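Side-chain contacts in glycoside hydrolase (Streptococcus pneumoniae serotype 4, PDB 6ORH), which probably works as an alpha-L-fucosidase of glycoside hydrolase family 29, cutting fucose from host-derived carbohydrate antigens: residues 183-188 with 203-208; 200-203 with 208-211; 260-263 with 269-272. The protein carries 2 engineered substitutions. All coordinates share one frame; numbering follows the deposited sequence.

Contact 1 (183-188 with 203-208); sequences YEFEKW and STEGTS. With EDO (1,2-ethanediol), chain F.
Phe185 and Glu205 carry this surface contact, and they meet face on. The Glu205 methylene CG sits over the centre of the Phe185 ring, 3.5 Å from its centroid. This is a CH-pi contact, since the CG lies only 11° off the ring normal. The Glu205 carboxylate runs parallel to the ring plane but lies out past its CD2-CE2 rim. A bend at chi2 of -61° puts it there, and Glu205 CD comes within 3.6 Å of Phe185 CE2. The opposite ring face is covered by Tyr183 CB.

Phe185 stands in the first turn of helix 185-196, right after the N-cap residue Glu184. Glu205 belongs to the loop that follows strand 200-202 in the catalytic TIM barrel. Thr204, next to it, lines the glycan pocket and touches the bound galactose.

Glu205 OE2 accepts from Thr204 OG1 at 2.7 Å, on its anti lone pair, the one away from OE1. This bond restrains the turn of the carboxylate. Ser203 OG accepts from Glu205 N at 3.0 Å, an ST turn, and itself donates to Thr207 OG1. To one side, Glu186 OE1 takes a weak hydrogen bond from the O2 of an ethanediol, probably from the crystallisation liquor.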
ATOM      1  N   TYR A 183      -0.124  -5.684 -34.957  1.00 15.56           N
ATOM      2  CA  TYR A 183       0.800  -6.810 -34.909  1.00 14.86           C
ATOM      3  C   TYR A 183       0.061  -8.143 -35.058  1.00 14.40           C
ATOM      4  O   TYR A 183      -1.037  -8.315 -34.544  1.00 14.63           O
ATOM      5  CB  TYR A 183       1.554  -6.792 -33.571  1.00 14.73           C
ATOM      6  CG  TYR A 183       2.286  -5.506 -33.302  1.00 13.76           C
ATOM      7  CD1 TYR A 183       3.208  -5.020 -34.220  1.00 14.31           C
ATOM      8  CD2 TYR A 183       2.031  -4.757 -32.174  1.00 14.42           C
ATOM      9  CE1 TYR A 183       3.886  -3.840 -33.984  1.00 15.22           C
ATOM     10  CE2 TYR A 183       2.705  -3.569 -31.916  1.00 14.86           C
ATOM     11  CZ  TYR A 183       3.640  -3.118 -32.831  1.00 15.59           C
ATOM     12  OH  TYR A 183       4.325  -1.970 -32.600  1.00 15.32           O
ATOM     13  N   GLU A 184       0.712  -9.086 -35.743  1.00 14.21           N
ATOM     14  CA  GLU A 184       0.177 -10.420 -35.949  1.00 13.95           C
ATOM     15  C   GLU A 184       0.522 -11.278 -34.729  1.00 13.80           C
ATOM     16  O   GLU A 184       1.240 -12.266 -34.850  1.00 15.49           O
ATOM     17  CB  GLU A 184       0.707 -11.015 -37.250  1.00 15.14           C
ATOM     18  CG  GLU A 184       0.141 -10.316 -38.487  1.00 17.59           C
ATOM     19  CD  GLU A 184       0.787 -10.779 -39.783  1.00 19.76           C
ATOM     20  OE1 GLU A 184       1.227 -11.950 -39.852  1.00 20.10           O
ATOM     21  OE2 GLU A 184       0.872  -9.954 -40.729  1.00 22.40           O
ATOM     22  N   PHE A 185      -0.065 -10.932 -33.572  1.00 15.17           N
ATOM     23  CA  PHE A 185       0.332 -11.546 -32.305  1.00 14.25           C
ATOM     24  C   PHE A 185       0.196 -13.074 -32.342  1.00 14.47           C
ATOM     25  O   PHE A 185       1.109 -13.789 -31.929  1.00 15.01           O
ATOM     26  CB  PHE A 185      -0.518 -10.960 -31.179  1.00 15.24           C
ATOM     27  CG  PHE A 185      -0.107  -9.585 -30.733  1.00 14.97           C
ATOM     28  CD1 PHE A 185       1.128  -9.387 -30.129  1.00 16.71           C
ATOM     29  CD2 PHE A 185      -0.984  -8.507 -30.819  1.00 16.53           C
ATOM     30  CE1 PHE A 185       1.500  -8.130 -29.666  1.00 16.44           C
ATOM     31  CE2 PHE A 185      -0.619  -7.253 -30.342  1.00 15.85           C
ATOM     32  CZ  PHE A 185       0.619  -7.072 -29.751  1.00 16.06           C
ATOM     33  N   GLU A 186      -0.930 -13.587 -32.836  1.00 16.19           N
ATOM     34  CA  GLU A 186      -1.140 -15.034 -32.807  1.00 17.66           C
ATOM     35  C   GLU A 186      -0.072 -15.782 -33.602  1.00 17.05           C
ATOM     36  O   GLU A 186       0.397 -16.839 -33.181  1.00 16.56           O
ATOM     37  CB  GLU A 186      -2.572 -15.405 -33.203  1.00 20.41           C
ATOM     38  CG  GLU A 186      -3.564 -15.008 -32.135  1.00 24.73           C
ATOM     39  CD  GLU A 186      -3.355 -15.545 -30.717  1.00 27.96           C
ATOM     40  OE1 GLU A 186      -2.766 -16.663 -30.536  1.00 28.25           O
ATOM     41  OE2 GLU A 186      -3.783 -14.848 -29.781  1.00 31.97           O
ATOM     42  N   LYS A 187       0.321 -15.254 -34.768  1.00 16.70           N
ATOM     43  CA  LYS A 187       1.349 -15.878 -35.574  1.00 16.47           C
ATOM     44  C   LYS A 187       2.678 -15.835 -34.826  1.00 16.10           C
ATOM     45  O   LYS A 187       3.401 -16.823 -34.802  1.00 15.52           O
ATOM     46  CB  LYS A 187       1.429 -15.183 -36.937  1.00 18.85           C
ATOM     47  CG  LYS A 187       2.317 -15.893 -37.939  1.00 24.22           C
ATOM     48  CD  LYS A 187       2.137 -15.340 -39.334  1.00 25.65           C
ATOM     49  CE  LYS A 187       3.003 -16.065 -40.345  1.00 29.16           C
ATOM     50  NZ  LYS A 187       2.925 -15.371 -41.651  1.00 27.59           N
ATOM     51  N   TRP A 188       2.955 -14.708 -34.155  1.00 14.48           N
ATOM     52  CA  TRP A 188       4.175 -14.634 -33.357  1.00 14.63           C
ATOM     53  C   TRP A 188       4.164 -15.676 -32.242  1.00 13.64           C
ATOM     54  O   TRP A 188       5.188 -16.340 -32.040  1.00 14.35           O
ATOM     55  CB  TRP A 188       4.370 -13.248 -32.741  1.00 14.13           C
ATOM     56  CG  TRP A 188       4.480 -12.116 -33.715  1.00 14.29           C
ATOM     57  CD1 TRP A 188       4.547 -12.162 -35.080  1.00 14.91           C
ATOM     58  CD2 TRP A 188       4.628 -10.735 -33.357  1.00 14.55           C
ATOM     59  NE1 TRP A 188       4.702 -10.891 -35.595  1.00 14.84           N
ATOM     60  CE2 TRP A 188       4.740 -10.000 -34.560  1.00 14.97           C
ATOM     61  CE3 TRP A 188       4.671 -10.064 -32.128  1.00 13.88           C
ATOM     62  CZ2 TRP A 188       4.919  -8.610 -34.563  1.00 14.43           C
ATOM     63  CZ3 TRP A 188       4.800  -8.692 -32.126  1.00 14.40           C
ATOM     64  CH2 TRP A 188       4.962  -7.997 -33.331  1.00 13.44           C
ATOM     65  N   SER A 203       3.482  -9.411 -22.903  1.00 10.29           N
ATOM     66  CA  SER A 203       2.878  -8.610 -23.973  1.00 11.74           C
ATOM     67  C   SER A 203       1.684  -7.858 -23.398  1.00 11.21           C
ATOM     68  O   SER A 203       1.298  -8.059 -22.252  1.00 12.31           O
ATOM     69  CB  SER A 203       2.440  -9.447 -25.154  1.00 11.96           C
ATOM     70  OG  SER A 203       1.222 -10.134 -24.834  1.00 12.45           O
ATOM     71  N   THR A 204       1.073  -7.011 -24.240  1.00 12.74           N
ATOM     72  CA  THR A 204      -0.173  -6.333 -23.916  1.00 12.95           C
ATOM     73  C   THR A 204      -1.385  -7.252 -24.041  1.00 13.72           C
ATOM     74  O   THR A 204      -2.469  -6.859 -23.613  1.00 13.93           O
ATOM     75  CB  THR A 204      -0.349  -5.096 -24.812  1.00 12.86           C
ATOM     76  OG1 THR A 204      -0.260  -5.450 -26.199  1.00 13.66           O
ATOM     77  CG2 THR A 204       0.637  -4.003 -24.455  1.00 14.05           C
ATOM     78  N   GLU A 205      -1.199  -8.460 -24.604  1.00 13.06           N
ATOM     79  CA  GLU A 205      -2.308  -9.354 -24.930  1.00 13.36           C
ATOM     80  C   GLU A 205      -2.385 -10.467 -23.876  1.00 13.82           C
ATOM     81  O   GLU A 205      -1.693 -10.421 -22.853  1.00 14.39           O
ATOM     82  CB  GLU A 205      -2.086  -9.950 -26.327  1.00 14.19           C
ATOM     83  CG  GLU A 205      -1.676  -8.879 -27.350  1.00 16.67           C
ATOM     84  CD  GLU A 205      -2.753  -7.812 -27.523  1.00 17.93           C
ATOM     85  OE1 GLU A 205      -3.839  -8.179 -28.032  1.00 19.17           O
ATOM     86  OE2 GLU A 205      -2.548  -6.613 -27.131  1.00 16.89           O
ATOM     87  N   GLY A 206      -3.263 -11.448 -24.104  1.00 13.34           N
ATOM     88  CA  GLY A 206      -3.497 -12.395 -23.017  1.00 13.77           C
ATOM     89  C   GLY A 206      -2.486 -13.532 -22.947  1.00 13.29           C
ATOM     90  O   GLY A 206      -2.862 -14.718 -23.047  1.00 14.47           O
ATOM     91  N   THR A 207      -1.212 -13.154 -22.735  1.00 12.15           N
ATOM     92  CA  THR A 207      -0.118 -14.116 -22.641  1.00 11.66           C
ATOM     93  C   THR A 207       0.126 -14.488 -21.180  1.00 11.69           C
ATOM     94  O   THR A 207      -0.623 -14.102 -20.286  1.00 12.28           O
ATOM     95  CB  THR A 207       1.117 -13.563 -23.364  1.00 12.11           C
ATOM     96  OG1 THR A 207       1.343 -12.244 -22.841  1.00 12.72           O
ATOM     97  CG2 THR A 207       0.909 -13.485 -24.861  1.00 12.80           C
ATOM     98  N   SER A 208       1.197 -15.255 -20.928  1.00 11.80           N
ATOM     99  CA  SER A 208       1.437 -15.802 -19.602  1.00 11.60           C
ATOM    100  C   SER A 208       1.954 -14.758 -18.622  1.00 10.81           C
ATOM    101  O   SER A 208       1.865 -14.983 -17.406  1.00 10.85           O
ATOM    102  CB  SER A 208       2.359 -17.003 -19.688  1.00 11.25           C
ATOM    103  OG  SER A 208       3.456 -16.719 -20.573  1.00 11.83           O
TER
HETATM  104  C1  EDO F 506      -2.057 -17.008 -25.976  1.00 43.02           C
HETATM  105  O1  EDO F 506      -3.002 -16.216 -26.678  1.00 45.73           O
HETATM  106  C2  EDO F 506      -1.656 -18.202 -26.750  1.00 44.33           C
HETATM  107  O2  EDO F 506      -1.787 -18.075 -28.170  1.00 42.14           O

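Contact 2 (200-203 with 208-211); sequences LIFS and SIRW. With GAL (beta-D-galactopyranose), chain C.
Phe202 and Trp211 share the same first torsion, with CG opposite the backbone N at chi1 of 178° and -172°. With these torsions, on strands that run nearly parallel, the side chains lie side by side and point the same way. Phe202 CZ touches Trp211 CB at 3.5 Å. The rings themselves are turned obliquely to one another. Ile209 CG2 comes up to the edge of the Phe202 ring, 3.7 Å from CD2. The other branch of Ile209 reaches back, and its CD1 packs on Leu200 CB at 3.5 Å.

The polar links are few. Ser208 OG accepts from Ile201 N at 3.1 Å, with a fairly straight N-H...O angle of 161°. The acceptor is a side-chain hydroxyl and not a backbone carbonyl. Ile209 N donates to Ile201 O at 3.0 Å. Further along, a water spans the gap between the two segments. It donates to Ser203 O and accepts from Trp211 N. Arg210 leaves its strand away from strand 200-202, and its NE bonds to Leu241 O.

The galactose lies over one face of the Trp211 ring, with its C5 3.5 Å above the plane. Its C4 meets the edge of Phe202, whose ring stacks with Trp169. Asp257, Gln215 and Gly172 hydrogen-bond the same sugar. Strands 200-202 and 209-211 share a single bridge, Phe202 with Ile209. They are neighbouring staves of the TIM barrel. Trp211 gives the galactose a flat aromatic platform, as is common in glycoside hydrolases, while Phe202 borders it with its edge.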
ATOM      1  N   LEU A 200       7.634 -18.284 -21.548  1.00 11.80           N
ATOM      2  CA  LEU A 200       6.735 -17.229 -21.110  1.00 11.37           C
ATOM      3  C   LEU A 200       6.776 -16.045 -22.077  1.00 11.27           C
ATOM      4  O   LEU A 200       7.815 -15.755 -22.651  1.00 11.90           O
ATOM      5  CB  LEU A 200       7.191 -16.767 -19.721  1.00 11.99           C
ATOM      6  CG  LEU A 200       7.155 -17.855 -18.652  1.00 12.95           C
ATOM      7  CD1 LEU A 200       7.864 -17.351 -17.386  1.00 14.82           C
ATOM      8  CD2 LEU A 200       5.715 -18.209 -18.336  1.00 14.89           C
ATOM      9  N   ILE A 201       5.647 -15.327 -22.217  1.00 10.89           N
ATOM     10  CA  ILE A 201       5.636 -14.140 -23.075  1.00 11.35           C
ATOM     11  C   ILE A 201       5.028 -12.966 -22.310  1.00 10.78           C
ATOM     12  O   ILE A 201       3.908 -13.064 -21.775  1.00 11.05           O
ATOM     13  CB  ILE A 201       4.836 -14.421 -24.370  1.00 11.72           C
ATOM     14  CG1 ILE A 201       5.413 -15.595 -25.166  1.00 12.99           C
ATOM     15  CG2 ILE A 201       4.740 -13.139 -25.199  1.00 12.83           C
ATOM     16  CD1 ILE A 201       4.507 -16.104 -26.288  1.00 13.17           C
ATOM     17  N   PHE A 202       5.787 -11.863 -22.235  1.00 10.65           N
ATOM     18  CA  PHE A 202       5.276 -10.582 -21.750  1.00 11.01           C
ATOM     19  C   PHE A 202       4.756  -9.805 -22.958  1.00 11.15           C
ATOM     20  O   PHE A 202       5.485  -9.625 -23.924  1.00 10.93           O
ATOM     21  CB  PHE A 202       6.439  -9.800 -21.115  1.00 11.09           C
ATOM     22  CG  PHE A 202       6.052  -8.433 -20.608  1.00 11.64           C
ATOM     23  CD1 PHE A 202       5.895  -7.378 -21.498  1.00 11.73           C
ATOM     24  CD2 PHE A 202       5.873  -8.198 -19.256  1.00 13.21           C
ATOM     25  CE1 PHE A 202       5.561  -6.114 -21.034  1.00 11.99           C
ATOM     26  CE2 PHE A 202       5.530  -6.934 -18.783  1.00 12.03           C
ATOM     27  CZ  PHE A 202       5.353  -5.896 -19.678  1.00 12.15           C
ATOM     28  N   SER A 203       3.482  -9.411 -22.903  1.00 10.29           N
ATOM     29  CA  SER A 203       2.878  -8.610 -23.973  1.00 11.74           C
ATOM     30  C   SER A 203       1.684  -7.858 -23.398  1.00 11.21           C
ATOM     31  O   SER A 203       1.298  -8.059 -22.252  1.00 12.31           O
ATOM     32  CB  SER A 203       2.440  -9.447 -25.154  1.00 11.96           C
ATOM     33  OG  SER A 203       1.222 -10.134 -24.834  1.00 12.45           O
ATOM     34  N   SER A 208       1.197 -15.255 -20.928  1.00 11.80           N
ATOM     35  CA  SER A 208       1.437 -15.802 -19.602  1.00 11.60           C
ATOM     36  C   SER A 208       1.954 -14.758 -18.622  1.00 10.81           C
ATOM     37  O   SER A 208       1.865 -14.983 -17.406  1.00 10.85           O
ATOM     38  CB  SER A 208       2.359 -17.003 -19.688  1.00 11.25           C
ATOM     39  OG  SER A 208       3.456 -16.719 -20.573  1.00 11.83           O
ATOM     40  N   ILE A 209       2.535 -13.653 -19.127  1.00 11.12           N
ATOM     41  CA  ILE A 209       3.005 -12.548 -18.295  1.00 11.57           C
ATOM     42  C   ILE A 209       2.318 -11.251 -18.731  1.00 11.25           C
ATOM     43  O   ILE A 209       2.242 -10.990 -19.920  1.00 11.51           O
ATOM     44  CB  ILE A 209       4.535 -12.408 -18.365  1.00 12.23           C
ATOM     45  CG1 ILE A 209       5.233 -13.748 -18.065  1.00 14.72           C
ATOM     46  CG2 ILE A 209       5.011 -11.298 -17.403  1.00 12.38           C
ATOM     47  CD1 ILE A 209       6.750 -13.677 -18.051  1.00 18.83           C
ATOM     48  N   ARG A 210       1.851 -10.439 -17.766  1.00 10.48           N
ATOM     49  CA  ARG A 210       1.345  -9.099 -18.044  1.00 11.41           C
ATOM     50  C   ARG A 210       2.223  -8.077 -17.320  1.00 11.47           C
ATOM     51  O   ARG A 210       2.970  -8.407 -16.391  1.00 11.69           O
ATOM     52  CB  ARG A 210      -0.106  -8.953 -17.534  1.00 10.89           C
ATOM     53  CG  ARG A 210      -0.241  -8.929 -16.004  1.00 10.14           C
ATOM     54  CD  ARG A 210      -1.708  -8.683 -15.652  1.00 10.35           C
ATOM     55  NE  ARG A 210      -1.846  -8.503 -14.198  1.00 10.14           N
ATOM     56  CZ  ARG A 210      -1.917  -9.506 -13.335  1.00 10.35           C
ATOM     57  NH1 ARG A 210      -1.873 -10.763 -13.771  1.00 10.49           N
ATOM     58  NH2 ARG A 210      -2.010  -9.225 -12.027  1.00 10.71           N
ATOM     59  N   TRP A 211       2.091  -6.818 -17.739  1.00 11.81           N
ATOM     60  CA  TRP A 211       2.692  -5.737 -16.992  1.00 12.94           C
ATOM     61  C   TRP A 211       1.921  -5.502 -15.692  1.00 13.61           C
ATOM     62  O   TRP A 211       0.702  -5.634 -15.696  1.00 13.49           O
ATOM     63  CB  TRP A 211       2.646  -4.512 -17.901  1.00 13.46           C
ATOM     64  CG  TRP A 211       3.424  -3.386 -17.299  1.00 13.19           C
ATOM     65  CD1 TRP A 211       4.579  -3.446 -16.574  1.00 14.84           C
ATOM     66  CD2 TRP A 211       3.058  -2.004 -17.379  1.00 15.47           C
ATOM     67  NE1 TRP A 211       4.963  -2.188 -16.190  1.00 16.03           N
ATOM     68  CE2 TRP A 211       4.052  -1.285 -16.673  1.00 14.24           C
ATOM     69  CE3 TRP A 211       2.008  -1.313 -17.985  1.00 15.02           C
ATOM     70  CZ2 TRP A 211       4.029   0.111 -16.573  1.00 17.26           C
ATOM     71  CZ3 TRP A 211       1.988   0.072 -17.890  1.00 18.33           C
ATOM     72  CH2 TRP A 211       2.971   0.760 -17.177  1.00 17.59           C
TER
HETATM   73  C1  GAL C   2       4.946   0.686 -20.744  1.00 13.88           C
HETATM   74  C2  GAL C   2       3.963   0.073 -21.765  1.00 15.31           C
HETATM   75  C3  GAL C   2       3.567  -1.355 -21.362  1.00 14.61           C
HETATM   76  C4  GAL C   2       4.774  -2.189 -20.919  1.00 14.87           C
HETATM   77  C5  GAL C   2       5.544  -1.384 -19.864  1.00 13.95           C
HETATM   78  C6  GAL C   2       6.760  -2.095 -19.319  1.00 14.18           C
HETATM   79  O2  GAL C   2       2.772   0.875 -21.811  1.00 16.33           O
HETATM   80  O3  GAL C   2       2.845  -1.997 -22.450  1.00 15.60           O
HETATM   81  O4  GAL C   2       5.656  -2.486 -22.040  1.00 15.22           O
HETATM   82  O5  GAL C   2       6.046  -0.193 -20.519  1.00 13.75           O
HETATM   83  O6  GAL C   2       7.269  -1.351 -18.179  1.00 15.70           O
HETATM   84  O   HOH W   1       0.534  -6.343 -20.257  1.00 14.04           O

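Contact 3 (260-263 with 269-272); sequences IRPG and DQDP
The loop between strand 250-259 and helix 275-284 of the TIM barrel folds back on itself here, and residues 260-263 meet residues 269-272. Gln270 makes the main polar link. Its OE1 accepts from Gly263 N at 3.1 Å, with an N-H...O angle of 152°. The donor approaches tilted from the amide carbonyl plane. The Gln270 chain is extended beyond CG, chi2 -179°, and this carries the amide across to Gly263. On the way it slides past Pro262 in the opposite direction, and Pro262 CD comes within 3.4 Å of Gln270 OE1.

The bent Arg261 side chain brings NH1 to 3.1 Å from Gln270 O. A water joins the two side chains, accepting from Arg261 NH1 and donating to Gln270 OE1 at 2.8 Å. It lies at the edge of the guanidinium, in its plane. Pro272 CD sits over one guanidinium face, 4.1 Å from Arg261 NH2. The main charged partner of Arg261 lies elsewhere: NE forms a salt bridge with Asp308 of helix 306-322.

Just past strand 250-259 the side-chain packing is apolar. Ile260 and Pro272 lie side by side, with Ile260 CG1 3.9 Å from Pro272 CB. Separately, Pro272 CA makes a CA-H...O contact of 3.2 Å with the backbone Ile260 O.

Two donors, a backbone N-H and a water, grip Gln270 OE1. The backbone N-H needs an acceptor, which fits oxygen at this end of the amide, and the two bonds restrain its rotation. The salt bridge to Asp308 probably offsets the charge of the buried Arg261, and it ties this loop to helix 306-322.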
ATOM      1  N   ILE A 260      17.124  -0.110 -11.552  1.00 13.50           N
ATOM      2  CA  ILE A 260      17.915   0.251 -10.379  1.00 14.20           C
ATOM      3  C   ILE A 260      18.212   1.755 -10.384  1.00 14.78           C
ATOM      4  O   ILE A 260      18.548   2.310  -9.330  1.00 15.35           O
ATOM      5  CB  ILE A 260      19.193  -0.606 -10.247  1.00 14.71           C
ATOM      6  CG1 ILE A 260      19.707  -0.588  -8.809  1.00 15.05           C
ATOM      7  CG2 ILE A 260      20.278  -0.143 -11.228  1.00 14.30           C
ATOM      8  CD1 ILE A 260      20.912  -1.488  -8.596  1.00 16.80           C
ATOM      9  N   ARG A 261      18.036   2.410 -11.531  1.00 16.14           N
ATOM     10  CA  ARG A 261      18.288   3.837 -11.681  1.00 15.63           C
ATOM     11  C   ARG A 261      16.994   4.543 -12.075  1.00 17.72           C
ATOM     12  O   ARG A 261      15.970   3.904 -12.373  1.00 16.95           O
ATOM     13  CB  ARG A 261      19.372   4.059 -12.750  1.00 15.25           C
ATOM     14  CG  ARG A 261      20.787   3.761 -12.264  1.00 17.31           C
ATOM     15  CD  ARG A 261      21.658   3.075 -13.325  1.00 15.35           C
ATOM     16  NE  ARG A 261      23.003   3.046 -12.750  1.00 16.70           N
ATOM     17  CZ  ARG A 261      23.836   4.083 -12.734  1.00 16.04           C
ATOM     18  NH1 ARG A 261      23.509   5.222 -13.327  1.00 17.07           N
ATOM     19  NH2 ARG A 261      24.970   3.970 -12.073  1.00 18.25           N
ATOM     20  N   PRO A 262      16.965   5.897 -12.102  1.00 17.24           N
ATOM     21  CA  PRO A 262      15.785   6.603 -12.606  1.00 16.90           C
ATOM     22  C   PRO A 262      15.423   6.203 -14.039  1.00 17.02           C
ATOM     23  O   PRO A 262      14.250   5.987 -14.354  1.00 19.23           O
ATOM     24  CB  PRO A 262      16.220   8.074 -12.478  1.00 16.98           C
ATOM     25  CG  PRO A 262      17.080   8.017 -11.244  1.00 18.05           C
ATOM     26  CD  PRO A 262      17.970   6.801 -11.492  1.00 16.87           C
ATOM     27  N   GLY A 263      16.447   6.069 -14.899  1.00 15.88           N
ATOM     28  CA  GLY A 263      16.252   5.667 -16.284  1.00 15.77           C
ATOM     29  C   GLY A 263      16.577   4.184 -16.480  1.00 13.63           C
ATOM     30  O   GLY A 263      17.226   3.573 -15.632  1.00 13.79           O
ATOM     31  N   ASP A 269      25.143  10.766 -14.731  1.00 22.94           N
ATOM     32  CA  ASP A 269      24.714  11.642 -13.645  1.00 26.01           C
ATOM     33  C   ASP A 269      23.663  10.985 -12.741  1.00 25.44           C
ATOM     34  O   ASP A 269      23.199  11.598 -11.778  1.00 28.59           O
ATOM     35  CB  ASP A 269      24.260  13.007 -14.176  1.00 28.58           C
ATOM     36  CG  ASP A 269      22.980  13.026 -15.009  1.00 35.83           C
ATOM     37  OD1 ASP A 269      22.442  11.945 -15.331  1.00 36.31           O
ATOM     38  OD2 ASP A 269      22.513  14.143 -15.339  1.00 38.58           O
ATOM     39  N   GLN A 270      23.319   9.717 -12.990  1.00 21.38           N
ATOM     40  CA  GLN A 270      22.343   9.052 -12.141  1.00 20.60           C
ATOM     41  C   GLN A 270      23.024   8.114 -11.151  1.00 21.06           C
ATOM     42  O   GLN A 270      24.114   7.589 -11.389  1.00 22.53           O
ATOM     43  CB  GLN A 270      21.336   8.300 -13.009  1.00 18.75           C
ATOM     44  CG  GLN A 270      20.364   9.248 -13.701  1.00 18.66           C
ATOM     45  CD  GLN A 270      19.324   8.574 -14.568  1.00 20.86           C
ATOM     46  OE1 GLN A 270      19.217   7.344 -14.611  1.00 20.09           O
ATOM     47  NE2 GLN A 270      18.563   9.389 -15.286  1.00 19.74           N
ATOM     48  N   ASP A 271      22.330   7.867 -10.043  1.00 21.32           N
ATOM     49  CA  ASP A 271      22.805   6.937  -9.039  1.00 21.61           C
ATOM     50  C   ASP A 271      21.809   5.795  -8.881  1.00 20.24           C
ATOM     51  O   ASP A 271      20.604   6.010  -9.064  1.00 23.15           O
ATOM     52  CB  ASP A 271      22.932   7.671  -7.704  1.00 24.76           C
ATOM     53  CG  ASP A 271      24.053   8.696  -7.738  1.00 30.44           C
ATOM     54  OD1 ASP A 271      25.181   8.305  -8.052  1.00 29.72           O
ATOM     55  OD2 ASP A 271      23.786   9.874  -7.442  1.00 34.99           O
ATOM     56  N   PRO A 272      22.252   4.589  -8.460  1.00 18.99           N
ATOM     57  CA  PRO A 272      21.330   3.492  -8.158  1.00 18.22           C
ATOM     58  C   PRO A 272      20.508   3.784  -6.907  1.00 18.63           C
ATOM     59  O   PRO A 272      20.920   4.558  -6.037  1.00 18.93           O
ATOM     60  CB  PRO A 272      22.218   2.290  -7.839  1.00 18.23           C
ATOM     61  CG  PRO A 272      23.529   2.953  -7.402  1.00 17.82           C
ATOM     62  CD  PRO A 272      23.658   4.214  -8.216  1.00 17.57           C
TER
HETATM   63  O   HOH W   2      21.103   5.493 -15.419  1.00 15.59           O
HETATM   64  O   HOH W   3      26.740   6.399 -12.363  1.00 22.67           O

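How the contacts relate
All three contacts belong to the TIM barrel, but they lie at different depths. Contact 2 is the buried one, in the barrel wall. Contact 1 is at the surface, and contact 3 is partly buried. Contacts 1 and 2 share Ser203 and Ser208, and Thr207 OG1 probably hydrogen-bonds Ile201 O between them. Contact 3 stands apart, with its centre about 26 Å from that of contact 2. The chemistry follows the place. Contact 2 combines strand bonding with aromatic packing at the sugar. Contact 1 has no hydrogen bond across its segments and rests on a ring face. Contact 3 uses an amide, a guanidinium and waters.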